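Local coordinates for lactaldehyde dehydrogenase (Escherichia coli, PDB 2ILU), which catalyses the irreversible NAD(+)-dependent oxidation of L-lactaldehyde to L-lactate, and also oxidises glycolaldehyde, in the breakdown of L-fucose and L-rhamnose, at residues A[150-155]-A[178-183]; A[184-189]-A[204-209]; A[332-337]-A[363-368]. All coordinates share one frame; numbering follows the deposited sequence.

Contact 1: A[150-155]-A[178-183]; sequences LPWNFP and SEFTPN. With NDP (NADPH dihydro-nicotinamide-adenine-dinucleotide phosphate), chain D.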
loop_
_atom_site.group_PDB
_atom_site.type_symbol
_atom_site.label_atom_id
_atom_site.label_comp_id
_atom_site.label_asym_id
_atom_site.label_seq_id
_atom_site.Cartn_x
_atom_site.Cartn_y
_atom_site.Cartn_z
ATOM N N LEU A 150 12.457 8.296 -27.919
ATOM C CA LEU A 150 11.675 7.203 -28.492
ATOM C C LEU A 150 12.242 6.481 -29.716
ATOM O O LEU A 150 13.023 7.064 -30.453
ATOM C CB LEU A 150 10.291 7.719 -28.847
ATOM C CG LEU A 150 9.773 8.849 -27.960
ATOM C CD1 LEU A 150 8.421 9.303 -28.497
ATOM C CD2 LEU A 150 9.674 8.392 -26.502
ATOM N N PRO A 151 11.841 5.221 -29.932
ATOM C CA PRO A 151 12.256 4.368 -31.044
ATOM C C PRO A 151 11.165 4.441 -32.157
ATOM O O PRO A 151 10.174 5.140 -31.952
ATOM C CB PRO A 151 12.314 3.006 -30.395
ATOM C CG PRO A 151 11.096 3.042 -29.553
ATOM C CD PRO A 151 11.153 4.415 -28.910
ATOM N N TRP A 152 11.340 3.753 -33.282
ATOM C CA TRP A 152 10.328 3.801 -34.347
ATOM C C TRP A 152 9.119 2.861 -34.121
ATOM O O TRP A 152 8.076 3.065 -34.746
ATOM C CB TRP A 152 10.951 3.492 -35.716
ATOM C CG TRP A 152 11.816 2.291 -35.704
ATOM C CD1 TRP A 152 13.155 2.264 -35.488
ATOM C CD2 TRP A 152 11.391 0.926 -35.781
ATOM N NE1 TRP A 152 13.600 0.968 -35.411
ATOM C CE2 TRP A 152 12.539 0.122 -35.586
ATOM C CE3 TRP A 152 10.152 0.301 -35.990
ATOM C CZ2 TRP A 152 12.489 -1.278 -35.590
ATOM C CZ3 TRP A 152 10.099 -1.093 -35.994
ATOM C CH2 TRP A 152 11.264 -1.865 -35.793
ATOM N N ASN A 153 9.282 1.860 -33.260
ATOM C CA ASN A 153 8.202 0.932 -32.963
ATOM C C ASN A 153 7.218 1.531 -31.934
ATOM O O ASN A 153 7.676 1.999 -30.888
ATOM C CB ASN A 153 8.780 -0.386 -32.448
ATOM C CG ASN A 153 7.941 -1.582 -32.854
ATOM O OD1 ASN A 153 7.683 -1.796 -34.044
ATOM N ND2 ASN A 153 7.507 -2.369 -31.872
ATOM N N PHE A 154 5.920 1.514 -32.235
ATOM C CA PHE A 154 4.928 2.118 -31.349
ATOM C C PHE A 154 5.317 3.549 -30.930
ATOM O O PHE A 154 5.122 3.930 -29.772
ATOM C CB PHE A 154 4.743 1.267 -30.096
ATOM C CG PHE A 154 4.177 -0.081 -30.375
ATOM C CD1 PHE A 154 4.994 -1.200 -30.390
ATOM C CD2 PHE A 154 2.825 -0.227 -30.665
ATOM C CE1 PHE A 154 4.473 -2.453 -30.695
ATOM C CE2 PHE A 154 2.294 -1.473 -30.972
ATOM C CZ PHE A 154 3.117 -2.590 -30.988
ATOM N N PRO A 155 5.837 4.346 -31.872
ATOM C CA PRO A 155 6.253 5.713 -31.560
ATOM C C PRO A 155 5.160 6.603 -30.970
ATOM O O PRO A 155 5.441 7.319 -30.015
ATOM C CB PRO A 155 6.778 6.223 -32.897
ATOM C CG PRO A 155 5.862 5.565 -33.861
ATOM C CD PRO A 155 5.766 4.147 -33.331
ATOM N N SER A 178 11.762 9.298 -32.776
ATOM C CA SER A 178 12.763 8.626 -33.568
ATOM C C SER A 178 12.967 9.326 -34.911
ATOM O O SER A 178 12.002 9.819 -35.502
ATOM C CB SER A 178 12.368 7.177 -33.833
ATOM O OG SER A 178 13.096 6.654 -34.936
ATOM N N GLU A 179 14.213 9.377 -35.345
ATOM C CA GLU A 179 14.605 9.975 -36.606
ATOM C C GLU A 179 13.815 9.423 -37.823
ATOM O O GLU A 179 13.624 10.150 -38.792
ATOM C CB GLU A 179 16.099 9.720 -36.766
ATOM C CG GLU A 179 16.703 10.007 -38.092
ATOM C CD GLU A 179 18.051 9.336 -38.210
ATOM O OE1 GLU A 179 18.902 9.552 -37.314
ATOM O OE2 GLU A 179 18.253 8.583 -39.190
ATOM N N PHE A 180 13.369 8.171 -37.741
ATOM C CA PHE A 180 12.610 7.524 -38.810
ATOM C C PHE A 180 11.091 7.685 -38.691
ATOM O O PHE A 180 10.392 7.490 -39.679
ATOM C CB PHE A 180 12.889 6.024 -38.833
ATOM C CG PHE A 180 14.327 5.673 -38.736
ATOM C CD1 PHE A 180 15.203 5.985 -39.771
ATOM C CD2 PHE A 180 14.825 5.060 -37.586
ATOM C CE1 PHE A 180 16.568 5.693 -39.660
ATOM C CE2 PHE A 180 16.177 4.763 -37.463
ATOM C CZ PHE A 180 17.055 5.079 -38.497
ATOM N N THR A 181 10.604 8.008 -37.501
ATOM C CA THR A 181 9.175 8.151 -37.283
ATOM C C THR A 181 8.778 9.396 -36.463
ATOM O O THR A 181 8.075 9.264 -35.463
ATOM C CB THR A 181 8.620 6.902 -36.572
ATOM O OG1 THR A 181 9.303 6.720 -35.325
ATOM C CG2 THR A 181 8.820 5.663 -37.438
ATOM N N PRO A 182 9.203 10.590 -36.896
ATOM C CA PRO A 182 8.908 11.849 -36.212
ATOM C C PRO A 182 7.545 12.472 -36.522
ATOM O O PRO A 182 7.121 13.352 -35.777
ATOM C CB PRO A 182 10.033 12.747 -36.688
ATOM C CG PRO A 182 10.161 12.332 -38.127
ATOM C CD PRO A 182 10.095 10.821 -38.049
ATOM N N ASN A 183 6.885 12.029 -37.586
ATOM C CA ASN A 183 5.616 12.630 -37.963
ATOM C C ASN A 183 4.514 12.575 -36.906
ATOM O O ASN A 183 3.947 13.628 -36.600
ATOM C CB ASN A 183 5.125 12.052 -39.294
ATOM C CG ASN A 183 6.095 12.335 -40.436
ATOM O OD1 ASN A 183 6.689 13.415 -40.510
ATOM N ND2 ASN A 183 6.249 11.375 -41.335
HETATM P PA NDP D . 17.584 2.382 -31.103
HETATM O O1A NDP D . 18.440 1.731 -30.088
HETATM O O2A NDP D . 18.142 2.652 -32.437
HETATM O O5B NDP D . 17.078 3.684 -30.403
HETATM C C5B NDP D . 16.154 4.532 -31.099
HETATM C C4B NDP D . 15.933 5.784 -30.259
HETATM O O4B NDP D . 17.171 5.926 -29.435
HETATM C C3B NDP D . 15.927 6.967 -31.167
HETATM O O3B NDP D . 15.289 8.084 -30.534
HETATM C C2B NDP D . 17.394 7.148 -31.361
HETATM O O2B NDP D . 17.787 8.232 -32.147
HETATM C C1B NDP D . 17.873 7.107 -29.930
HETATM N N9A NDP D . 19.314 6.874 -29.801
HETATM C C8A NDP D . 20.099 6.090 -30.633
HETATM N N7A NDP D . 21.394 6.134 -30.338
HETATM C C5A NDP D . 21.455 6.971 -29.276
HETATM C C6A NDP D . 22.565 7.421 -28.497
HETATM N N6A NDP D . 23.817 7.047 -28.737
HETATM N N1A NDP D . 22.271 8.280 -27.468
HETATM C C2A NDP D . 21.010 8.680 -27.193
HETATM N N3A NDP D . 19.884 8.308 -27.876
HETATM C C4A NDP D . 20.166 7.437 -28.921
HETATM O O3 NDP D . 16.214 1.540 -31.247
HETATM P PN NDP D . 15.118 1.262 -32.362
HETATM O O1N NDP D . 14.950 2.483 -33.191
HETATM O O2N NDP D . 13.923 0.773 -31.611
HETATM O O5D NDP D . 15.638 0.015 -33.249
HETATM C C5D NDP D . 16.969 -0.048 -33.832
HETATM C C4D NDP D . 16.965 0.459 -35.254
HETATM O O4D NDP D . 17.799 1.657 -35.381
HETATM C C3D NDP D . 17.514 -0.497 -36.328
HETATM O O3D NDP D . 16.645 -1.543 -36.671
HETATM C C2D NDP D . 17.877 0.469 -37.448
HETATM O O2D NDP D . 16.725 0.692 -38.263
HETATM C C1D NDP D . 18.354 1.720 -36.690
HETATM N N1N NDP D . 19.868 1.854 -36.612
HETATM C C2N NDP D . 20.518 2.551 -37.620
HETATM C C3N NDP D . 21.905 2.724 -37.632
HETATM C C7N NDP D . 22.629 3.491 -38.741
HETATM O O7N NDP D . 22.373 3.234 -39.921
HETATM N N7N NDP D . 23.515 4.424 -38.346
HETATM C C4N NDP D . 22.688 2.153 -36.550
HETATM C C5N NDP D . 22.022 1.442 -35.521
HETATM C C6N NDP D . 20.640 1.286 -35.536
HETATM P P2B NDP D . 17.684 8.124 -33.765
HETATM O O1X NDP D . 16.232 8.011 -34.107
HETATM O O2X NDP D . 18.362 9.390 -34.207
HETATM O O3X NDP D . 18.472 6.893 -34.143
HETATM O O HOH W 1 9.333 8.195 -32.434
#
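Two walls of the dinucleotide cleft meet where L150, P151 and W152 face S178, F180 and T181. S178 CB lies 3.4 Å from P151 C, and W152 CB sits 3.5 Å from T181 CG2. With T181 OG1 held between its backbone N and carbonyl carbon (chi1 58°), the hydroxyl lies beside W152 CA, and the T181 and P155 side chains cross at about a right angle. A water joins the walls: it accepts from S178 N at 2.7 Å, donates to P151 O and also bonds T181 OG1. Both loops follow parallel strands, 134-149 and 172-176, and helix 155-168 links these in a beta-alpha-beta crossover of the Rossmann-like coenzyme domain. The S178-T181 type I turn is reinforced by an ST turn, F180 N to S178 OG (3.2 Å). It presents E179 N to O1X of the NADPH 2'-phosphate (2.7 Å, 165°). W152 NE1 makes a weak bond to O5D of the cofactor, while the W152 five-membered ring and the F180 ring meet obliquely, planes at 68°.

Contact 2: A[184-189]-A[204-209]; sequences NAIAFA and LVLGRG. With NDP (NADPH dihydro-nicotinamide-adenine-dinucleotide phosphate), chain D.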
loop_
_atom_site.group_PDB
_atom_site.type_symbol
_atom_site.label_atom_id
_atom_site.label_comp_id
_atom_site.label_asym_id
_atom_site.label_seq_id
_atom_site.Cartn_x
_atom_site.Cartn_y
_atom_site.Cartn_z
ATOM N N ASN A 184 4.220 11.392 -36.375
ATOM C CA ASN A 184 3.209 11.275 -35.336
ATOM C C ASN A 184 3.533 12.197 -34.145
ATOM O O ASN A 184 2.624 12.765 -33.541
ATOM C CB ASN A 184 3.110 9.826 -34.871
ATOM C CG ASN A 184 4.445 9.257 -34.474
ATOM O OD1 ASN A 184 5.031 9.641 -33.458
ATOM N ND2 ASN A 184 4.937 8.335 -35.270
ATOM N N ALA A 185 4.818 12.338 -33.841
ATOM C CA ALA A 185 5.225 13.221 -32.769
ATOM C C ALA A 185 4.827 14.684 -33.082
ATOM O O ALA A 185 4.236 15.346 -32.225
ATOM C CB ALA A 185 6.713 13.114 -32.551
ATOM N N ILE A 186 5.152 15.166 -34.283
ATOM C CA ILE A 186 4.754 16.514 -34.667
ATOM C C ILE A 186 3.245 16.688 -34.482
ATOM O O ILE A 186 2.822 17.683 -33.893
ATOM C CB ILE A 186 5.108 16.813 -36.141
ATOM C CG1 ILE A 186 6.627 16.893 -36.295
ATOM C CG2 ILE A 186 4.451 18.110 -36.597
ATOM C CD1 ILE A 186 7.261 17.930 -35.407
ATOM N N ALA A 187 2.471 15.722 -34.973
ATOM C CA ALA A 187 1.024 15.758 -34.819
ATOM C C ALA A 187 0.630 15.885 -33.328
ATOM O O ALA A 187 -0.251 16.682 -32.994
ATOM C CB ALA A 187 0.408 14.507 -35.423
ATOM N N PHE A 188 1.290 15.107 -32.469
ATOM C CA PHE A 188 1.048 15.190 -31.036
ATOM C C PHE A 188 1.350 16.613 -30.514
ATOM O O PHE A 188 0.563 17.164 -29.747
ATOM C CB PHE A 188 1.927 14.171 -30.301
ATOM C CG PHE A 188 1.615 14.038 -28.838
ATOM C CD1 PHE A 188 1.912 15.057 -27.947
ATOM C CD2 PHE A 188 1.037 12.876 -28.350
ATOM C CE1 PHE A 188 1.638 14.920 -26.588
ATOM C CE2 PHE A 188 0.760 12.731 -26.997
ATOM C CZ PHE A 188 1.062 13.754 -26.116
ATOM N N ALA A 189 2.475 17.183 -30.935
ATOM C CA ALA A 189 2.807 18.539 -30.526
ATOM C C ALA A 189 1.751 19.561 -31.022
ATOM O O ALA A 189 1.472 20.525 -30.316
ATOM C CB ALA A 189 4.190 18.917 -31.032
ATOM N N LEU A 204 9.116 19.241 -27.825
ATOM C CA LEU A 204 9.503 18.248 -28.809
ATOM C C LEU A 204 10.737 18.682 -29.611
ATOM O O LEU A 204 10.692 19.735 -30.244
ATOM C CB LEU A 204 8.341 17.991 -29.766
ATOM C CG LEU A 204 8.554 16.883 -30.795
ATOM C CD1 LEU A 204 8.314 15.532 -30.146
ATOM C CD2 LEU A 204 7.594 17.084 -31.955
ATOM N N VAL A 205 11.815 17.912 -29.566
ATOM C CA VAL A 205 13.000 18.286 -30.323
ATOM C C VAL A 205 13.429 17.226 -31.343
ATOM O O VAL A 205 13.638 16.075 -30.972
ATOM C CB VAL A 205 14.195 18.632 -29.383
ATOM C CG1 VAL A 205 13.865 19.865 -28.558
ATOM C CG2 VAL A 205 14.519 17.458 -28.472
ATOM N N LEU A 206 13.542 17.623 -32.603
ATOM C CA LEU A 206 13.909 16.706 -33.672
ATOM C C LEU A 206 15.418 16.611 -33.953
ATOM O O LEU A 206 16.122 17.603 -33.795
ATOM C CB LEU A 206 13.157 17.111 -34.939
ATOM C CG LEU A 206 11.662 17.212 -34.653
ATOM C CD1 LEU A 206 10.931 17.838 -35.821
ATOM C CD2 LEU A 206 11.139 15.825 -34.368
ATOM N N GLY A 207 15.878 15.437 -34.363
ATOM C CA GLY A 207 17.290 15.243 -34.640
ATOM C C GLY A 207 17.703 13.795 -34.460
ATOM O O GLY A 207 16.860 12.902 -34.370
ATOM N N ARG A 208 19.005 13.559 -34.415
ATOM C CA ARG A 208 19.531 12.211 -34.245
ATOM C C ARG A 208 19.840 11.849 -32.779
ATOM O O ARG A 208 20.019 12.756 -31.969
ATOM C CB ARG A 208 20.787 12.035 -35.109
ATOM C CG ARG A 208 20.488 12.069 -36.606
ATOM C CD ARG A 208 21.733 11.969 -37.493
ATOM N NE ARG A 208 22.616 13.121 -37.339
ATOM C CZ ARG A 208 23.753 13.106 -36.647
ATOM N NH1 ARG A 208 24.156 11.990 -36.047
ATOM N NH2 ARG A 208 24.482 14.213 -36.549
ATOM N N GLY A 209 19.896 10.556 -32.463
ATOM C CA GLY A 209 20.181 10.126 -31.106
ATOM C C GLY A 209 21.551 10.556 -30.619
ATOM O O GLY A 209 21.697 11.020 -29.483
HETATM P PA NDP D . 17.584 2.382 -31.103
HETATM O O1A NDP D . 18.440 1.731 -30.088
HETATM O O2A NDP D . 18.142 2.652 -32.437
HETATM O O5B NDP D . 17.078 3.684 -30.403
HETATM C C5B NDP D . 16.154 4.532 -31.099
HETATM C C4B NDP D . 15.933 5.784 -30.259
HETATM O O4B NDP D . 17.171 5.926 -29.435
HETATM C C3B NDP D . 15.927 6.967 -31.167
HETATM O O3B NDP D . 15.289 8.084 -30.534
HETATM C C2B NDP D . 17.394 7.148 -31.361
HETATM O O2B NDP D . 17.787 8.232 -32.147
HETATM C C1B NDP D . 17.873 7.107 -29.930
HETATM N N9A NDP D . 19.314 6.874 -29.801
HETATM C C8A NDP D . 20.099 6.090 -30.633
HETATM N N7A NDP D . 21.394 6.134 -30.338
HETATM C C5A NDP D . 21.455 6.971 -29.276
HETATM C C6A NDP D . 22.565 7.421 -28.497
HETATM N N6A NDP D . 23.817 7.047 -28.737
HETATM N N1A NDP D . 22.271 8.280 -27.468
HETATM C C2A NDP D . 21.010 8.680 -27.193
HETATM N N3A NDP D . 19.884 8.308 -27.876
HETATM C C4A NDP D . 20.166 7.437 -28.921
HETATM O O3 NDP D . 16.214 1.540 -31.247
HETATM P PN NDP D . 15.118 1.262 -32.362
HETATM O O1N NDP D . 14.950 2.483 -33.191
HETATM O O2N NDP D . 13.923 0.773 -31.611
HETATM O O5D NDP D . 15.638 0.015 -33.249
HETATM C C5D NDP D . 16.969 -0.048 -33.832
HETATM C C4D NDP D . 16.965 0.459 -35.254
HETATM O O4D NDP D . 17.799 1.657 -35.381
HETATM C C3D NDP D . 17.514 -0.497 -36.328
HETATM O O3D NDP D . 16.645 -1.543 -36.671
HETATM C C2D NDP D . 17.877 0.469 -37.448
HETATM O O2D NDP D . 16.725 0.692 -38.263
HETATM C C1D NDP D . 18.354 1.720 -36.690
HETATM N N1N NDP D . 19.868 1.854 -36.612
HETATM C C2N NDP D . 20.518 2.551 -37.620
HETATM C C3N NDP D . 21.905 2.724 -37.632
HETATM C C7N NDP D . 22.629 3.491 -38.741
HETATM O O7N NDP D . 22.373 3.234 -39.921
HETATM N N7N NDP D . 23.515 4.424 -38.346
HETATM C C4N NDP D . 22.688 2.153 -36.550
HETATM C C5N NDP D . 22.022 1.442 -35.521
HETATM C C6N NDP D . 20.640 1.286 -35.536
HETATM P P2B NDP D . 17.684 8.124 -33.765
HETATM O O1X NDP D . 16.232 8.011 -34.107
HETATM O O2X NDP D . 18.362 9.390 -34.207
HETATM O O3X NDP D . 18.472 6.893 -34.143
#
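L204 sends its isobutyl group into the flank of helix 183-195, where A185, I186 and A189 receive it. Its CG stands opposite the backbone N (chi1 -175°), which carries both methyls onto the helix. CD1 comes to 3.8 Å from A185 CB. CD2 reaches further along the same flank, 4.0 Å from A189 CB, one turn on from A185. I186 closes the group from one side: its CG1 lies beside the backbone N (chi1 -69°), and its chain runs at roughly a right angle to that of L204, with I186 CD1 3.6 Å from L204 CD2. The same I186 CD1 also meets L206 CD1 at 3.7 Å, again nearly at right angles, and is thus shared by the two leucines. All five touching residues are buried and the contact is wholly apolar; P177 and residues H7 and Y10 of strand 5-11 add to the packing. Beyond L206 the chain leads to the cofactor. R208 occupies the N-cap position of helix 209-218 and forms a salt bridge with D40, and G209 N donates to O2X of the NADPH 2'-phosphate (2.6 Å). Strand 172-176, helix 183-195 and strand 202-204, which pairs parallel with 172-176, make up a beta-alpha-beta unit of a Rossmann-like nucleotide-binding domain.

Contact 3: A[332-337]-A[363-368]; sequences AALERV and YYYPPT. With NDP (NADPH dihydro-nicotinamide-adenine-dinucleotide phosphate), chain D.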
loop_
_atom_site.group_PDB
_atom_site.type_symbol
_atom_site.label_atom_id
_atom_site.label_comp_id
_atom_site.label_asym_id
_atom_site.label_seq_id
_atom_site.Cartn_x
_atom_site.Cartn_y
_atom_site.Cartn_z
ATOM N N ALA A 332 18.866 -0.894 -43.369
ATOM C CA ALA A 332 19.688 -1.537 -42.358
ATOM C C ALA A 332 18.973 -2.722 -41.676
ATOM O O ALA A 332 19.551 -3.806 -41.574
ATOM C CB ALA A 332 20.110 -0.515 -41.315
ATOM N N ALA A 333 17.741 -2.497 -41.228
ATOM C CA ALA A 333 16.967 -3.543 -40.582
ATOM C C ALA A 333 16.783 -4.777 -41.490
ATOM O O ALA A 333 16.984 -5.901 -41.028
ATOM C CB ALA A 333 15.610 -2.991 -40.156
ATOM N N LEU A 334 16.420 -4.545 -42.750
ATOM C CA LEU A 334 16.239 -5.623 -43.712
ATOM C C LEU A 334 17.526 -6.449 -43.931
ATOM O O LEU A 334 17.459 -7.679 -43.928
ATOM C CB LEU A 334 15.753 -5.053 -45.050
ATOM C CG LEU A 334 15.485 -6.018 -46.212
ATOM C CD1 LEU A 334 14.596 -7.182 -45.777
ATOM C CD2 LEU A 334 14.824 -5.245 -47.335
ATOM N N GLU A 335 18.656 -5.770 -44.111
ATOM C CA GLU A 335 19.927 -6.454 -44.292
ATOM C C GLU A 335 20.305 -7.324 -43.090
ATOM O O GLU A 335 20.629 -8.499 -43.272
ATOM C CB GLU A 335 21.045 -5.446 -44.540
ATOM C CG GLU A 335 20.962 -4.764 -45.885
ATOM C CD GLU A 335 22.111 -3.811 -46.115
ATOM O OE1 GLU A 335 23.275 -4.263 -46.049
ATOM O OE2 GLU A 335 21.851 -2.611 -46.360
ATOM N N ARG A 336 20.270 -6.751 -41.892
ATOM C CA ARG A 336 20.587 -7.533 -40.714
ATOM C C ARG A 336 19.732 -8.810 -40.622
ATOM O O ARG A 336 20.262 -9.862 -40.270
ATOM C CB ARG A 336 20.426 -6.685 -39.446
ATOM C CG ARG A 336 21.615 -5.767 -39.174
ATOM C CD ARG A 336 21.571 -5.176 -37.768
ATOM N NE ARG A 336 20.739 -3.978 -37.672
ATOM C CZ ARG A 336 21.109 -2.769 -38.093
ATOM N NH1 ARG A 336 22.304 -2.588 -38.642
ATOM N NH2 ARG A 336 20.283 -1.739 -37.960
ATOM N N VAL A 337 18.448 -8.709 -40.954
ATOM C CA VAL A 337 17.577 -9.874 -40.924
ATOM C C VAL A 337 18.067 -10.971 -41.883
ATOM O O VAL A 337 18.018 -12.147 -41.531
ATOM C CB VAL A 337 16.125 -9.503 -41.299
ATOM C CG1 VAL A 337 15.245 -10.741 -41.263
ATOM C CG2 VAL A 337 15.594 -8.459 -40.336
ATOM N N TYR A 363 11.088 -2.348 -48.017
ATOM C CA TYR A 363 11.898 -3.352 -47.340
ATOM C C TYR A 363 11.064 -4.496 -46.746
ATOM O O TYR A 363 10.668 -4.408 -45.586
ATOM C CB TYR A 363 12.729 -2.695 -46.233
ATOM C CG TYR A 363 13.244 -1.333 -46.627
ATOM C CD1 TYR A 363 12.499 -0.185 -46.360
ATOM C CD2 TYR A 363 14.431 -1.197 -47.345
ATOM C CE1 TYR A 363 12.916 1.068 -46.805
ATOM C CE2 TYR A 363 14.859 0.050 -47.797
ATOM C CZ TYR A 363 14.096 1.177 -47.526
ATOM O OH TYR A 363 14.492 2.410 -48.000
ATOM N N TYR A 364 10.813 -5.537 -47.531
ATOM C CA TYR A 364 10.011 -6.644 -47.047
ATOM C C TYR A 364 10.759 -7.967 -46.830
ATOM O O TYR A 364 11.728 -8.252 -47.534
ATOM C CB TYR A 364 8.835 -6.895 -47.995
ATOM C CG TYR A 364 7.973 -5.679 -48.256
ATOM C CD1 TYR A 364 8.417 -4.655 -49.092
ATOM C CD2 TYR A 364 6.717 -5.550 -47.662
ATOM C CE1 TYR A 364 7.632 -3.535 -49.334
ATOM C CE2 TYR A 364 5.924 -4.435 -47.895
ATOM C CZ TYR A 364 6.387 -3.429 -48.732
ATOM O OH TYR A 364 5.613 -2.314 -48.965
ATOM N N TYR A 365 10.306 -8.734 -45.847
ATOM C CA TYR A 365 10.877 -10.032 -45.553
ATOM C C TYR A 365 9.775 -11.056 -45.247
ATOM O O TYR A 365 9.093 -10.941 -44.236
ATOM C CB TYR A 365 11.851 -9.956 -44.379
ATOM C CG TYR A 365 12.851 -11.083 -44.416
ATOM C CD1 TYR A 365 13.811 -11.145 -45.424
ATOM C CD2 TYR A 365 12.801 -12.119 -43.491
ATOM C CE1 TYR A 365 14.693 -12.210 -45.515
ATOM C CE2 TYR A 365 13.682 -13.195 -43.570
ATOM C CZ TYR A 365 14.624 -13.231 -44.586
ATOM O OH TYR A 365 15.491 -14.291 -44.684
ATOM N N PRO A 366 9.604 -12.055 -46.109
ATOM C CA PRO A 366 8.557 -13.045 -45.867
ATOM C C PRO A 366 8.599 -13.673 -44.466
ATOM O O PRO A 366 9.684 -13.880 -43.927
ATOM C CB PRO A 366 8.798 -14.071 -46.969
ATOM C CG PRO A 366 10.285 -14.032 -47.114
ATOM C CD PRO A 366 10.573 -12.548 -47.102
ATOM N N PRO A 367 7.431 -13.942 -43.868
ATOM C CA PRO A 367 7.432 -14.554 -42.542
ATOM C C PRO A 367 8.328 -15.806 -42.668
ATOM O O PRO A 367 8.032 -16.675 -43.483
ATOM C CB PRO A 367 5.966 -14.915 -42.334
ATOM C CG PRO A 367 5.260 -13.803 -43.036
ATOM C CD PRO A 367 6.058 -13.649 -44.317
ATOM N N THR A 368 9.404 -15.872 -41.899
ATOM C CA THR A 368 10.296 -17.011 -41.989
ATOM C C THR A 368 10.244 -17.964 -40.784
ATOM O O THR A 368 10.113 -17.504 -39.652
ATOM C CB THR A 368 11.738 -16.538 -42.188
ATOM O OG1 THR A 368 11.793 -15.657 -43.316
ATOM C CG2 THR A 368 12.657 -17.718 -42.423
HETATM P PA NDP D . 17.584 2.382 -31.103
HETATM O O1A NDP D . 18.440 1.731 -30.088
HETATM O O2A NDP D . 18.142 2.652 -32.437
HETATM O O5B NDP D . 17.078 3.684 -30.403
HETATM C C5B NDP D . 16.154 4.532 -31.099
HETATM C C4B NDP D . 15.933 5.784 -30.259
HETATM O O4B NDP D . 17.171 5.926 -29.435
HETATM C C3B NDP D . 15.927 6.967 -31.167
HETATM O O3B NDP D . 15.289 8.084 -30.534
HETATM C C2B NDP D . 17.394 7.148 -31.361
HETATM O O2B NDP D . 17.787 8.232 -32.147
HETATM C C1B NDP D . 17.873 7.107 -29.930
HETATM N N9A NDP D . 19.314 6.874 -29.801
HETATM C C8A NDP D . 20.099 6.090 -30.633
HETATM N N7A NDP D . 21.394 6.134 -30.338
HETATM C C5A NDP D . 21.455 6.971 -29.276
HETATM C C6A NDP D . 22.565 7.421 -28.497
HETATM N N6A NDP D . 23.817 7.047 -28.737
HETATM N N1A NDP D . 22.271 8.280 -27.468
HETATM C C2A NDP D . 21.010 8.680 -27.193
HETATM N N3A NDP D . 19.884 8.308 -27.876
HETATM C C4A NDP D . 20.166 7.437 -28.921
HETATM O O3 NDP D . 16.214 1.540 -31.247
HETATM P PN NDP D . 15.118 1.262 -32.362
HETATM O O1N NDP D . 14.950 2.483 -33.191
HETATM O O2N NDP D . 13.923 0.773 -31.611
HETATM O O5D NDP D . 15.638 0.015 -33.249
HETATM C C5D NDP D . 16.969 -0.048 -33.832
HETATM C C4D NDP D . 16.965 0.459 -35.254
HETATM O O4D NDP D . 17.799 1.657 -35.381
HETATM C C3D NDP D . 17.514 -0.497 -36.328
HETATM O O3D NDP D . 16.645 -1.543 -36.671
HETATM C C2D NDP D . 17.877 0.469 -37.448
HETATM O O2D NDP D . 16.725 0.692 -38.263
HETATM C C1D NDP D . 18.354 1.720 -36.690
HETATM N N1N NDP D . 19.868 1.854 -36.612
HETATM C C2N NDP D . 20.518 2.551 -37.620
HETATM C C3N NDP D . 21.905 2.724 -37.632
HETATM C C7N NDP D . 22.629 3.491 -38.741
HETATM O O7N NDP D . 22.373 3.234 -39.921
HETATM N N7N NDP D . 23.515 4.424 -38.346
HETATM C C4N NDP D . 22.688 2.153 -36.550
HETATM C C5N NDP D . 22.022 1.442 -35.521
HETATM C C6N NDP D . 20.640 1.286 -35.536
HETATM P P2B NDP D . 17.684 8.124 -33.765
HETATM O O1X NDP D . 16.232 8.011 -34.107
HETATM O O2X NDP D . 18.362 9.390 -34.207
HETATM O O3X NDP D . 18.472 6.893 -34.143
#
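Van der Waals contacts centre on L334, whose two methyls part company. CD2 lies 3.5 Å from Y363 CB and at the edge of the Y363 ring, whereas CD1 is 3.5 Å from Y364 O and 4.1 Å from Y365 CD1. The leucine CG, opposite its backbone N (chi1 -180°), spreads the two methyls over 363-365. R336, which binds NAD(+), brings its guanidinium edge to the nicotinamide ribose, NH2 3.3 Å from C2D. A CH-pi contact joins V337 CG1 to one face of Y365, 3.8 Å from the ring centroid and 22° off its normal; P366 CD covers the opposite face near the rim. No hydrogen bond crosses; within 363-368, T368 OG1 donates to P366 O (2.8 Å), and Y365 OH bonds G355 O weakly. Were Y365 an alanine, V337 CG1 and P366 CD would probably lose the ring between them, and G355 O its weak partner. The loop thus lies against helix 331-346 just before strand 368-371 joins the catalytic-domain sheet beside strand 388-394, the helix flanking the sheet as in an alpha/beta fold.

Contacts 1 and 2 adjoin, their centres about 8 Å apart, and both are buried within the coenzyme domain; they share helix 183-195, which begins at the end of 178-183 and supplies 184-189. Contact 3, about 18 Å between centres from contact 1 and 26 Å from contact 2, is partly buried and belongs to the catalytic domain. Chemistry follows place: contact 1 lies at strand ends and combines side-chain packing with one bridging water, contact 2 is aliphatic, between helix 183-195 and the end of strand 202-204, and contact 3 sets a helix against tyrosines. All three touch NADPH, though differently: contacts 1 and 2 both hydrogen-bond its 2'-phosphate, whereas contact 3 comes near its nicotinamide ribose.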